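Local coordinates for protein polyguluronate lyase (Corynebacterium sp., PDB 1UAI) that probably cleaves the poly-alpha-L-guluronate stretches of alginate by a lyase reaction, using a jellyroll beta-sandwich fold, at residues M97-A102 with T156-K161; K50-Q55 with S215-Q220; V114-H119 with T126-E131; T133-T138 with K146-D151. One frame throughout, in Å; residues are numbered along the deposited sequence.

Contact 1: residues M97-A102 with T156-K161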
loop_
_atom_site.group_PDB
_atom_site.type_symbol
_atom_site.label_atom_id
_atom_site.label_comp_id
_atom_site.label_asym_id
_atom_site.label_seq_id
_atom_site.Cartn_x
_atom_site.Cartn_y
_atom_site.Cartn_z
ATOM N N MET A 97 4.376 11.842 -0.209
ATOM C CA MET A 97 3.604 10.918 -1.021
ATOM C C MET A 97 2.155 11.344 -0.887
ATOM O O MET A 97 1.622 11.445 0.223
ATOM C CB MET A 97 3.711 9.445 -0.608
ATOM C CG MET A 97 2.731 8.590 -1.440
ATOM S SD MET A 97 2.929 6.800 -1.433
ATOM C CE MET A 97 2.505 6.433 0.268
ATOM N N VAL A 98 1.541 11.642 -2.024
ATOM C CA VAL A 98 0.135 12.003 -2.072
ATOM C C VAL A 98 -0.523 10.879 -2.852
ATOM O O VAL A 98 -0.049 10.498 -3.924
ATOM C CB VAL A 98 -0.113 13.321 -2.829
ATOM C CG1 VAL A 98 -1.613 13.586 -2.931
ATOM C CG2 VAL A 98 0.581 14.468 -2.121
ATOM N N PHE A 99 -1.604 10.339 -2.313
ATOM C CA PHE A 99 -2.294 9.262 -2.994
ATOM C C PHE A 99 -3.794 9.373 -2.799
ATOM O O PHE A 99 -4.265 9.979 -1.837
ATOM C CB PHE A 99 -1.798 7.903 -2.475
ATOM C CG PHE A 99 -2.122 7.644 -1.027
ATOM C CD1 PHE A 99 -3.314 7.020 -0.664
ATOM C CD2 PHE A 99 -1.244 8.043 -0.022
ATOM C CE1 PHE A 99 -3.623 6.798 0.676
ATOM C CE2 PHE A 99 -1.546 7.827 1.318
ATOM C CZ PHE A 99 -2.736 7.205 1.669
ATOM N N ARG A 100 -4.538 8.821 -3.747
ATOM C CA ARG A 100 -5.988 8.793 -3.658
ATOM C C ARG A 100 -6.351 7.337 -3.837
ATOM O O ARG A 100 -5.977 6.718 -4.833
ATOM C CB ARG A 100 -6.637 9.637 -4.753
ATOM C CG ARG A 100 -6.486 11.122 -4.519
ATOM C CD ARG A 100 -7.185 11.940 -5.583
ATOM N NE ARG A 100 -6.828 13.348 -5.467
ATOM C CZ ARG A 100 -7.192 14.286 -6.334
ATOM N NH1 ARG A 100 -7.930 13.963 -7.388
ATOM N NH2 ARG A 100 -6.809 15.541 -6.152
ATOM N N GLU A 101 -7.059 6.778 -2.864
ATOM C CA GLU A 101 -7.430 5.380 -2.949
ATOM C C GLU A 101 -8.734 5.118 -2.233
ATOM O O GLU A 101 -9.276 5.984 -1.539
ATOM C CB GLU A 101 -6.338 4.496 -2.328
ATOM C CG GLU A 101 -6.183 4.660 -0.817
ATOM C CD GLU A 101 -5.096 3.769 -0.227
ATOM O OE1 GLU A 101 -4.183 3.362 -0.981
ATOM O OE2 GLU A 101 -5.138 3.485 0.991
ATOM N N ALA A 102 -9.238 3.909 -2.426
ATOM C CA ALA A 102 -10.451 3.469 -1.768
ATOM C C ALA A 102 -10.251 2.010 -1.391
ATOM O O ALA A 102 -9.640 1.246 -2.144
ATOM C CB ALA A 102 -11.653 3.604 -2.699
ATOM N N THR A 156 -15.195 4.369 -0.879
ATOM C CA THR A 156 -15.119 5.821 -0.816
ATOM C C THR A 156 -13.672 6.233 -1.051
ATOM O O THR A 156 -12.762 5.787 -0.349
ATOM C CB THR A 156 -15.565 6.369 0.550
ATOM O OG1 THR A 156 -16.890 5.911 0.841
ATOM C CG2 THR A 156 -15.568 7.891 0.528
ATOM N N VAL A 157 -13.462 7.082 -2.047
ATOM C CA VAL A 157 -12.123 7.550 -2.361
ATOM C C VAL A 157 -11.736 8.684 -1.425
ATOM O O VAL A 157 -12.525 9.598 -1.180
ATOM C CB VAL A 157 -12.033 8.060 -3.818
ATOM C CG1 VAL A 157 -10.631 8.585 -4.106
ATOM C CG2 VAL A 157 -12.388 6.939 -4.781
ATOM N N PHE A 158 -10.526 8.606 -0.883
ATOM C CA PHE A 158 -10.016 9.649 -0.006
ATOM C C PHE A 158 -8.602 9.967 -0.455
ATOM O O PHE A 158 -7.980 9.189 -1.187
ATOM C CB PHE A 158 -10.021 9.199 1.465
ATOM C CG PHE A 158 -9.047 8.091 1.773
ATOM C CD1 PHE A 158 -7.743 8.373 2.176
ATOM C CD2 PHE A 158 -9.437 6.763 1.653
ATOM C CE1 PHE A 158 -6.843 7.342 2.455
ATOM C CE2 PHE A 158 -8.548 5.728 1.928
ATOM C CZ PHE A 158 -7.249 6.016 2.330
ATOM N N GLU A 159 -8.109 11.125 -0.036
ATOM C CA GLU A 159 -6.763 11.536 -0.382
ATOM C C GLU A 159 -5.902 11.497 0.868
ATOM O O GLU A 159 -6.197 12.163 1.861
ATOM C CB GLU A 159 -6.770 12.947 -0.977
ATOM C CG GLU A 159 -5.403 13.431 -1.435
ATOM C CD GLU A 159 -5.481 14.725 -2.223
ATOM O OE1 GLU A 159 -6.077 14.720 -3.319
ATOM O OE2 GLU A 159 -4.952 15.750 -1.745
ATOM N N GLY A 160 -4.850 10.690 0.823
ATOM C CA GLY A 160 -3.948 10.602 1.951
ATOM C C GLY A 160 -2.634 11.250 1.576
ATOM O O GLY A 160 -2.283 11.331 0.396
ATOM N N LYS A 161 -1.911 11.738 2.574
ATOM C CA LYS A 161 -0.622 12.350 2.314
ATOM C C LYS A 161 0.335 12.183 3.478
ATOM O O LYS A 161 -0.049 12.331 4.639
ATOM C CB LYS A 161 -0.767 13.847 2.007
ATOM C CG LYS A 161 0.566 14.534 1.697
ATOM C CD LYS A 161 0.401 15.968 1.206
ATOM C CE LYS A 161 -0.126 16.892 2.291
ATOM N NZ LYS A 161 -0.172 18.308 1.826
#
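Phe99 and Gly160 form an antiparallel hydrogen-bonded pair, Phe99 N giving to Gly160 O at 3.0 Å while Gly160 N gives to Phe99 O. Glu101 and Phe158 repeat this pair of reciprocal hydrogen bonds.

Charge pairing belongs to the face that carries Val98, Arg100, Glu159 and Lys161. Arg100 NE meets the anti lone pair of Glu159 OE1 at 2.7 Å, and NH2 adds a weak bond to the same oxygen; guanidinium and carboxylate lie nearly coplanar, 5° apart. Long chains suit this partly exposed face because their stems also pack: Lys161 runs beside Val98, its CD 3.7 Å from Val98 CG2.

Aromatic contacts dominate the opposite face, which also holds Glu101. Phe99 CG sits between the backbone N and the carbonyl carbon (chi1 65°), and the ring lies over Gly160, whose CA is 3.6 Å above the ring plane in a CH-pi contact. Lacking a CB, glycine leaves room for that ring. Phe158 CE1 approaches Phe99 CE1 to 3.7 Å with the planes at 80°. Glu101 runs alongside Phe158, OE2 3.6 Å from Phe158 CZ, carboxylate and ring nearly perpendicular. Strands 95-105 and 158-165 are neighbours in one sheet of the jellyroll beta-sandwich and turn both phenylalanines toward the other sheet.

Contact 2: residues K50-Q55 with S215-Q220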
loop_
_atom_site.group_PDB
_atom_site.type_symbol
_atom_site.label_atom_id
_atom_site.label_comp_id
_atom_site.label_asym_id
_atom_site.label_seq_id
_atom_site.Cartn_x
_atom_site.Cartn_y
_atom_site.Cartn_z
ATOM N N LYS A 50 -13.732 -0.149 -14.587
ATOM C CA LYS A 50 -14.157 1.177 -15.022
ATOM C C LYS A 50 -13.061 2.005 -15.689
ATOM O O LYS A 50 -13.310 3.125 -16.133
ATOM C CB LYS A 50 -14.754 1.953 -13.844
ATOM C CG LYS A 50 -16.099 1.413 -13.377
ATOM C CD LYS A 50 -16.689 2.270 -12.269
ATOM C CE LYS A 50 -18.063 1.770 -11.849
ATOM N NZ LYS A 50 -18.005 0.395 -11.281
ATOM N N CYS A 51 -11.853 1.449 -15.761
ATOM C CA CYS A 51 -10.724 2.130 -16.392
ATOM C C CYS A 51 -10.455 3.511 -15.786
ATOM O O CYS A 51 -10.263 4.491 -16.508
ATOM C CB CYS A 51 -10.973 2.270 -17.898
ATOM S SG CYS A 51 -9.534 2.883 -18.833
ATOM N N THR A 52 -10.434 3.575 -14.457
ATOM C CA THR A 52 -10.193 4.826 -13.745
ATOM C C THR A 52 -9.032 4.741 -12.760
ATOM O O THR A 52 -8.559 5.762 -12.268
ATOM C CB THR A 52 -11.438 5.266 -12.957
ATOM O OG1 THR A 52 -11.886 4.180 -12.140
ATOM C CG2 THR A 52 -12.550 5.693 -13.903
ATOM N N GLY A 53 -8.582 3.526 -12.462
ATOM C CA GLY A 53 -7.483 3.369 -11.530
ATOM C C GLY A 53 -6.924 1.964 -11.528
ATOM O O GLY A 53 -7.237 1.156 -12.405
ATOM N N VAL A 54 -6.093 1.672 -10.534
ATOM C CA VAL A 54 -5.471 0.364 -10.421
ATOM C C VAL A 54 -6.050 -0.445 -9.272
ATOM O O VAL A 54 -6.126 0.022 -8.134
ATOM C CB VAL A 54 -3.943 0.496 -10.215
ATOM C CG1 VAL A 54 -3.304 -0.885 -10.093
ATOM C CG2 VAL A 54 -3.332 1.270 -11.374
ATOM N N GLN A 55 -6.464 -1.663 -9.595
ATOM C CA GLN A 55 -7.018 -2.586 -8.618
ATOM C C GLN A 55 -5.913 -3.482 -8.063
ATOM O O GLN A 55 -5.193 -4.133 -8.825
ATOM C CB GLN A 55 -8.093 -3.452 -9.280
ATOM C CG GLN A 55 -8.561 -4.638 -8.452
ATOM C CD GLN A 55 -9.672 -5.401 -9.140
ATOM O OE1 GLN A 55 -10.731 -4.843 -9.425
ATOM N NE2 GLN A 55 -9.438 -6.679 -9.421
ATOM N N SER A 215 -8.202 0.211 -4.428
ATOM C CA SER A 215 -8.124 0.810 -5.755
ATOM C C SER A 215 -7.353 2.113 -5.593
ATOM O O SER A 215 -7.680 2.939 -4.739
ATOM C CB SER A 215 -9.518 1.085 -6.322
ATOM O OG SER A 215 -10.153 -0.120 -6.717
ATOM N N LEU A 216 -6.322 2.278 -6.413
ATOM C CA LEU A 216 -5.463 3.453 -6.372
ATOM C C LEU A 216 -5.727 4.323 -7.598
ATOM O O LEU A 216 -5.560 3.881 -8.736
ATOM C CB LEU A 216 -4.007 2.992 -6.333
ATOM C CG LEU A 216 -2.896 3.987 -6.003
ATOM C CD1 LEU A 216 -3.176 4.663 -4.671
ATOM C CD2 LEU A 216 -1.568 3.242 -5.951
ATOM N N TYR A 217 -6.125 5.566 -7.345
ATOM C CA TYR A 217 -6.483 6.519 -8.391
ATOM C C TYR A 217 -5.459 7.602 -8.689
ATOM O O TYR A 217 -5.423 8.140 -9.796
ATOM C CB TYR A 217 -7.822 7.154 -8.023
ATOM C CG TYR A 217 -8.935 6.137 -8.005
ATOM C CD1 TYR A 217 -9.486 5.683 -9.199
ATOM C CD2 TYR A 217 -9.379 5.567 -6.811
ATOM C CE1 TYR A 217 -10.444 4.687 -9.217
ATOM C CE2 TYR A 217 -10.348 4.558 -6.817
ATOM C CZ TYR A 217 -10.871 4.126 -8.030
ATOM O OH TYR A 217 -11.804 3.115 -8.079
ATOM N N LYS A 218 -4.641 7.929 -7.700
ATOM C CA LYS A 218 -3.609 8.942 -7.860
ATOM C C LYS A 218 -2.443 8.499 -6.991
ATOM O O LYS A 218 -2.651 7.976 -5.898
ATOM C CB LYS A 218 -4.139 10.297 -7.392
ATOM C CG LYS A 218 -3.367 11.504 -7.888
ATOM C CD LYS A 218 -4.145 12.772 -7.567
ATOM C CE LYS A 218 -3.583 13.983 -8.280
ATOM N NZ LYS A 218 -4.445 15.176 -8.051
ATOM N N LEU A 219 -1.225 8.694 -7.485
ATOM C CA LEU A 219 -0.024 8.309 -6.752
ATOM C C LEU A 219 1.103 9.242 -7.161
ATOM O O LEU A 219 1.575 9.198 -8.300
ATOM C CB LEU A 219 0.359 6.863 -7.075
ATOM C CG LEU A 219 1.601 6.323 -6.363
ATOM C CD1 LEU A 219 1.373 6.298 -4.853
ATOM C CD2 LEU A 219 1.909 4.927 -6.880
ATOM N N GLN A 220 1.539 10.079 -6.224
ATOM C CA GLN A 220 2.583 11.057 -6.496
ATOM C C GLN A 220 3.607 11.086 -5.367
ATOM O O GLN A 220 3.248 11.227 -4.202
ATOM C CB GLN A 220 1.958 12.456 -6.641
ATOM C CG GLN A 220 0.640 12.494 -7.425
ATOM C CD GLN A 220 -0.014 13.873 -7.444
ATOM O OE1 GLN A 220 -0.035 14.582 -6.439
ATOM N NE2 GLN A 220 -0.575 14.245 -8.590
HETATM O O HOH W 1 -13.965 4.131 -10.344
#
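Thr52 meets the edge of the Tyr217 ring where the loop before strand 54-59 joins strand 211-223 of the jellyroll sandwich, next to a classic beta bulge in which Tyr217 and Lys218 both face Arg100. The two side chains cross obliquely. Thr52 OG1 lies in the plane of the ring, 3.3 Å from Tyr217 CE1, and Thr52 O comes to the same edge, 3.2 Å from Tyr217 CD1. A chi1 of 52° puts OG1 between the backbone N and the carbonyl carbon of Thr52, which sets it against the ring rim. Electron-rich oxygens suit the weakly positive C-H rim of an aromatic ring.

Gly53 follows, with its CA 3.8 Å from Tyr217 CD1; having no side chain, it lets the backbone pass close to the ring and to Leu216 O. Beyond it Val54 and Leu216 form a hydrogen-bonded antiparallel pair, Val54 N giving to Leu216 O at 2.9 Å along a nearly straight line (172°). Both branched apolar residues point to the same buried face, Val54 onto Pro7 and Leu11, Leu216 onto Leu75. Nearby, the disulfide between Cys51 and Cys4 ties this loop to the N-terminal part of the chain. One water joins the two polar ends, 2.7 Å from Thr52 OG1 and 3.3 Å from Tyr217 OH.

Contact 3: residues V114-H119 with T126-E131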
loop_
_atom_site.group_PDB
_atom_site.type_symbol
_atom_site.label_atom_id
_atom_site.label_comp_id
_atom_site.label_asym_id
_atom_site.label_seq_id
_atom_site.Cartn_x
_atom_site.Cartn_y
_atom_site.Cartn_z
ATOM N N VAL A 114 -4.228 -2.838 4.911
ATOM C CA VAL A 114 -3.342 -1.673 4.867
ATOM C C VAL A 114 -3.248 -1.159 3.423
ATOM O O VAL A 114 -2.986 -1.934 2.498
ATOM C CB VAL A 114 -1.943 -2.050 5.414
ATOM C CG1 VAL A 114 -0.943 -0.942 5.141
ATOM C CG2 VAL A 114 -2.043 -2.314 6.911
ATOM N N GLY A 115 -3.457 0.145 3.237
ATOM C CA GLY A 115 -3.449 0.718 1.898
ATOM C C GLY A 115 -2.315 1.643 1.489
ATOM O O GLY A 115 -2.200 1.994 0.315
ATOM N N ALA A 116 -1.494 2.058 2.444
ATOM C CA ALA A 116 -0.359 2.918 2.145
ATOM C C ALA A 116 0.551 2.932 3.352
ATOM O O ALA A 116 0.088 2.789 4.486
ATOM C CB ALA A 116 -0.825 4.333 1.825
ATOM N N GLN A 117 1.846 3.097 3.124
ATOM C CA GLN A 117 2.754 3.135 4.250
ATOM C C GLN A 117 4.100 3.781 4.015
ATOM O O GLN A 117 4.480 4.115 2.888
ATOM C CB GLN A 117 2.983 1.717 4.814
ATOM C CG GLN A 117 2.967 0.561 3.805
ATOM C CD GLN A 117 3.446 -0.773 4.397
ATOM O OE1 GLN A 117 3.246 -1.837 3.806
ATOM N NE2 GLN A 117 4.093 -0.714 5.556
ATOM N N ILE A 118 4.774 4.021 5.135
ATOM C CA ILE A 118 6.148 4.487 5.154
ATOM C C ILE A 118 6.764 3.296 5.872
ATOM O O ILE A 118 6.271 2.868 6.923
ATOM C CB ILE A 118 6.393 5.751 6.005
ATOM C CG1 ILE A 118 5.808 6.977 5.304
ATOM C CG2 ILE A 118 7.904 5.936 6.221
ATOM C CD1 ILE A 118 5.972 8.258 6.089
ATOM N N HIS A 119 7.812 2.742 5.284
ATOM C CA HIS A 119 8.490 1.581 5.839
ATOM C C HIS A 119 9.975 1.922 5.832
ATOM O O HIS A 119 10.409 2.759 5.040
ATOM C CB HIS A 119 8.215 0.381 4.921
ATOM C CG HIS A 119 8.476 -0.953 5.548
ATOM N ND1 HIS A 119 9.744 -1.414 5.833
ATOM C CD2 HIS A 119 7.624 -1.937 5.922
ATOM C CE1 HIS A 119 9.661 -2.626 6.355
ATOM N NE2 HIS A 119 8.387 -2.966 6.419
ATOM N N THR A 126 4.594 3.932 9.759
ATOM C CA THR A 126 3.234 4.432 9.918
ATOM C C THR A 126 2.491 4.064 8.644
ATOM O O THR A 126 3.032 4.191 7.545
ATOM C CB THR A 126 3.202 5.966 10.143
ATOM O OG1 THR A 126 1.843 6.418 10.144
ATOM C CG2 THR A 126 3.982 6.698 9.064
ATOM N N VAL A 127 1.261 3.582 8.794
ATOM C CA VAL A 127 0.470 3.166 7.644
ATOM C C VAL A 127 -1.000 3.549 7.798
ATOM O O VAL A 127 -1.457 3.882 8.895
ATOM C CB VAL A 127 0.538 1.613 7.448
ATOM C CG1 VAL A 127 1.947 1.105 7.703
ATOM C CG2 VAL A 127 -0.445 0.915 8.378
ATOM N N PHE A 128 -1.720 3.517 6.677
ATOM C CA PHE A 128 -3.160 3.770 6.655
ATOM C C PHE A 128 -3.736 2.361 6.759
ATOM O O PHE A 128 -3.563 1.537 5.854
ATOM C CB PHE A 128 -3.584 4.425 5.339
ATOM C CG PHE A 128 -3.370 5.917 5.298
ATOM C CD1 PHE A 128 -4.457 6.788 5.330
ATOM C CD2 PHE A 128 -2.088 6.452 5.213
ATOM C CE1 PHE A 128 -4.272 8.169 5.277
ATOM C CE2 PHE A 128 -1.891 7.833 5.160
ATOM C CZ PHE A 128 -2.985 8.690 5.192
ATOM N N ARG A 129 -4.411 2.096 7.872
ATOM C CA ARG A 129 -4.953 0.778 8.162
ATOM C C ARG A 129 -6.454 0.788 8.425
ATOM O O ARG A 129 -6.932 1.480 9.327
ATOM C CB ARG A 129 -4.221 0.216 9.386
ATOM C CG ARG A 129 -4.687 -1.151 9.858
ATOM C CD ARG A 129 -4.017 -1.538 11.176
ATOM N NE ARG A 129 -4.423 -2.871 11.610
ATOM C CZ ARG A 129 -3.681 -3.966 11.477
ATOM N NH1 ARG A 129 -2.474 -3.900 10.933
ATOM N NH2 ARG A 129 -4.163 -5.142 11.863
ATOM N N LEU A 130 -7.194 0.011 7.641
ATOM C CA LEU A 130 -8.635 -0.082 7.821
ATOM C C LEU A 130 -9.001 -1.376 8.538
ATOM O O LEU A 130 -8.505 -2.453 8.193
ATOM C CB LEU A 130 -9.363 -0.050 6.471
ATOM C CG LEU A 130 -10.892 -0.188 6.532
ATOM C CD1 LEU A 130 -11.486 1.020 7.249
ATOM C CD2 LEU A 130 -11.469 -0.307 5.129
ATOM N N GLU A 131 -9.851 -1.253 9.553
ATOM C CA GLU A 131 -10.361 -2.400 10.301
ATOM C C GLU A 131 -11.874 -2.194 10.321
ATOM O O GLU A 131 -12.382 -1.364 11.072
ATOM C CB GLU A 131 -9.806 -2.428 11.731
ATOM C CG GLU A 131 -8.286 -2.461 11.793
ATOM C CD GLU A 131 -7.745 -2.806 13.170
ATOM O OE1 GLU A 131 -8.478 -2.653 14.170
ATOM O OE2 GLU A 131 -6.571 -3.225 13.257
#
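The Phe128 ring is approached obliquely by the methyl of Ala116, whose CB lies 4.2 Å from Phe128 CD2; the rings of Phe99 and Phe162 each meet it edge-to-face. Alanine is small enough to share this interior face with so large a ring. The other flat group, the guanidinium of Arg129, has the Glu131 carboxylate at its edge: Arg129 NE gives to Glu131 OE2 at 2.7 Å, 13° out of the guanidinium plane, while Val114 CG2 rests against the Arg129 stem, 4.1 Å from CG.

On the same face as Arg129, Val114 and Val127 cross at about a right angle, Val114 CG1 being 3.7 Å from Val127 CB. Such beta-branched residues fit an extended backbone and pack compactly. Ile118 and Thr126, on the Phe128 face, lie side by side with Ile118 CD1 3.9 Å from Thr126 CG2, and Thr126 OG1 satisfies itself at Thr138 O. Phe128 is gripped by two successive residues: its O takes Gly115 N at 3.0 Å and its N gives to Ala116 O at 2.9 Å.

The two segments form a beta hairpin within the larger sheet of the sandwich. Strand 112-119 is flanked by 189-192 and 194-196, strand 124-131 by 134-139, and Ile118 packs onto Phe162 and Val164 of strand 158-165 in the facing sheet.

Contact 4: residues T133-T138 with K146-D151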
loop_
_atom_site.group_PDB
_atom_site.type_symbol
_atom_site.label_atom_id
_atom_site.label_comp_id
_atom_site.label_asym_id
_atom_site.label_seq_id
_atom_site.Cartn_x
_atom_site.Cartn_y
_atom_site.Cartn_z
ATOM N N THR A 133 -14.939 -0.529 9.592
ATOM C CA THR A 133 -15.257 0.812 9.114
ATOM C C THR A 133 -14.387 1.835 9.842
ATOM O O THR A 133 -14.608 3.039 9.729
ATOM C CB THR A 133 -16.745 1.180 9.334
ATOM O OG1 THR A 133 -17.038 1.202 10.735
ATOM C CG2 THR A 133 -17.648 0.168 8.650
ATOM N N SER A 134 -13.396 1.352 10.587
ATOM C CA SER A 134 -12.502 2.234 11.321
ATOM C C SER A 134 -11.150 2.332 10.638
ATOM O O SER A 134 -10.404 1.354 10.562
ATOM C CB SER A 134 -12.324 1.742 12.760
ATOM O OG SER A 134 -13.513 1.928 13.506
ATOM N N LEU A 135 -10.857 3.524 10.130
ATOM C CA LEU A 135 -9.600 3.798 9.448
ATOM C C LEU A 135 -8.644 4.455 10.437
ATOM O O LEU A 135 -8.994 5.443 11.086
ATOM C CB LEU A 135 -9.842 4.734 8.262
ATOM C CG LEU A 135 -8.603 5.188 7.489
ATOM C CD1 LEU A 135 -7.888 3.984 6.888
ATOM C CD2 LEU A 135 -9.021 6.164 6.404
ATOM N N TYR A 136 -7.441 3.900 10.541
ATOM C CA TYR A 136 -6.425 4.405 11.457
ATOM C C TYR A 136 -5.131 4.776 10.766
ATOM O O TYR A 136 -4.828 4.291 9.673
ATOM C CB TYR A 136 -6.028 3.331 12.468
ATOM C CG TYR A 136 -7.136 2.779 13.314
ATOM C CD1 TYR A 136 -7.427 3.329 14.556
ATOM C CD2 TYR A 136 -7.880 1.681 12.885
ATOM C CE1 TYR A 136 -8.427 2.797 15.358
ATOM C CE2 TYR A 136 -8.883 1.144 13.676
ATOM C CZ TYR A 136 -9.151 1.704 14.912
ATOM O OH TYR A 136 -10.137 1.159 15.704
ATOM N N ILE A 137 -4.377 5.642 11.435
ATOM C CA ILE A 137 -3.029 5.983 11.013
ATOM C C ILE A 137 -2.267 5.320 12.158
ATOM O O ILE A 137 -2.489 5.634 13.334
ATOM C CB ILE A 137 -2.723 7.491 11.027
ATOM C CG1 ILE A 137 -3.622 8.222 10.030
ATOM C CG2 ILE A 137 -1.241 7.711 10.699
ATOM C CD1 ILE A 137 -3.560 7.677 8.632
ATOM N N THR A 138 -1.396 4.380 11.820
ATOM C CA THR A 138 -0.645 3.650 12.826
ATOM C C THR A 138 0.678 4.319 13.170
ATOM O O THR A 138 1.088 5.288 12.535
ATOM C CB THR A 138 -0.334 2.234 12.332
ATOM O OG1 THR A 138 0.600 2.314 11.248
ATOM C CG2 THR A 138 -1.605 1.542 11.846
ATOM N N LYS A 146 -3.977 6.483 15.812
ATOM C CA LYS A 146 -4.917 7.572 15.582
ATOM C C LYS A 146 -6.090 7.120 14.729
ATOM O O LYS A 146 -5.912 6.672 13.599
ATOM C CB LYS A 146 -4.215 8.751 14.894
ATOM C CG LYS A 146 -5.158 9.824 14.342
ATOM C CD LYS A 146 -5.961 10.526 15.426
ATOM C CE LYS A 146 -6.873 11.580 14.811
ATOM N NZ LYS A 146 -7.669 12.309 15.833
ATOM N N LEU A 147 -7.290 7.223 15.286
ATOM C CA LEU A 147 -8.491 6.871 14.544
ATOM C C LEU A 147 -8.829 8.063 13.654
ATOM O O LEU A 147 -9.041 9.169 14.148
ATOM C CB LEU A 147 -9.663 6.610 15.494
ATOM C CG LEU A 147 -11.015 6.382 14.809
ATOM C CD1 LEU A 147 -11.015 5.036 14.101
ATOM C CD2 LEU A 147 -12.134 6.445 15.839
ATOM N N VAL A 148 -8.851 7.847 12.346
ATOM C CA VAL A 148 -9.195 8.913 11.415
ATOM C C VAL A 148 -10.717 9.051 11.410
ATOM O O VAL A 148 -11.255 10.151 11.526
ATOM C CB VAL A 148 -8.697 8.587 9.992
ATOM C CG1 VAL A 148 -9.168 9.653 9.015
ATOM C CG2 VAL A 148 -7.174 8.496 9.989
ATOM N N THR A 149 -11.399 7.919 11.279
ATOM C CA THR A 149 -12.855 7.887 11.284
ATOM C C THR A 149 -13.342 6.470 11.551
ATOM O O THR A 149 -12.713 5.500 11.125
ATOM C CB THR A 149 -13.451 8.353 9.934
ATOM O OG1 THR A 149 -14.876 8.190 9.962
ATOM C CG2 THR A 149 -12.883 7.541 8.780
ATOM N N SER A 150 -14.448 6.355 12.278
ATOM C CA SER A 150 -15.043 5.056 12.569
ATOM C C SER A 150 -16.183 4.854 11.576
ATOM O O SER A 150 -16.945 3.891 11.670
ATOM C CB SER A 150 -15.598 5.034 13.994
ATOM O OG SER A 150 -16.573 6.049 14.173
ATOM N N ASP A 151 -16.276 5.763 10.611
ATOM C CA ASP A 151 -17.334 5.722 9.615
ATOM C C ASP A 151 -16.803 5.680 8.180
ATOM O O ASP A 151 -17.342 6.343 7.292
ATOM C CB ASP A 151 -18.249 6.938 9.832
ATOM C CG ASP A 151 -19.537 6.871 9.032
ATOM O OD1 ASP A 151 -20.081 5.765 8.841
ATOM O OD2 ASP A 151 -20.020 7.944 8.610
#
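Leu147 lays its CD1 methyl over one face of the Tyr136 ring, 3.6 Å above the plane and offset toward the rim, in a CH-pi contact on a beta hairpin that carries a classic bulge. The closest ring atom is CE1, 3.6 Å from CD1, and the two side chains cross obliquely. The ring also stacks with His144. Tyrosine suits this partly exposed surface because its ring offers a broad apolar face to the leucine methyl.

The bulge lies at Val148 and Thr149, which both face Leu135. Leu135 O takes a short bond from Val148 N, 2.7 Å, and only a weak one from Thr149 N, while Leu135 N gives to Thr149 O at 2.9 Å. The extra residue shifts the pairing by one, so that Tyr136 then pairs with Leu147 and Ile137 with Lys146. At the bulge the side chain of Val148 leaves its backbone toward the other strand. With CG1 anti to the backbone N (chi1 175°), CG2 is left beside that N and touches Ile137 CG1 at 3.6 Å. These apolar residues look toward the other sheet, Ile137 onto Val171 and Val148 onto Tyr173.

At the hairpin's open end the chain leaves the sheet through an ST turn, in which Asp151 N gives to Thr149 OG1 at 2.9 Å. Small hydroxyl residues suit this exposed place because they can bond to nearby backbone. Thr133 OG1 gives its proton to Ser150 O at 2.8 Å, from 43° above the carbonyl plane.

Contacts 1 and 2 share one sheet, their centres about 10 Å apart, where Arg100 O and Tyr217 N come to 2.8 Å in a probable hydrogen bond. Contacts 3 and 4 are consecutive hairpins in the other sheet, about 11 Å between centres, linked by a probable bond from Tyr136 N to Arg129 O at 2.8 Å. The two sheets meet between contacts 1 and 3, where Phe99 CZ is 3.5 Å from Ala116 CB. Contacts 2 and 4 mark the far ends, about 22 Å between centres. In related alginate lyases a Gln-Ile-His sequence like that of Gln117, Ile118 and His119 lines the substrate cleft, which would place contact 3 nearest the probable active site.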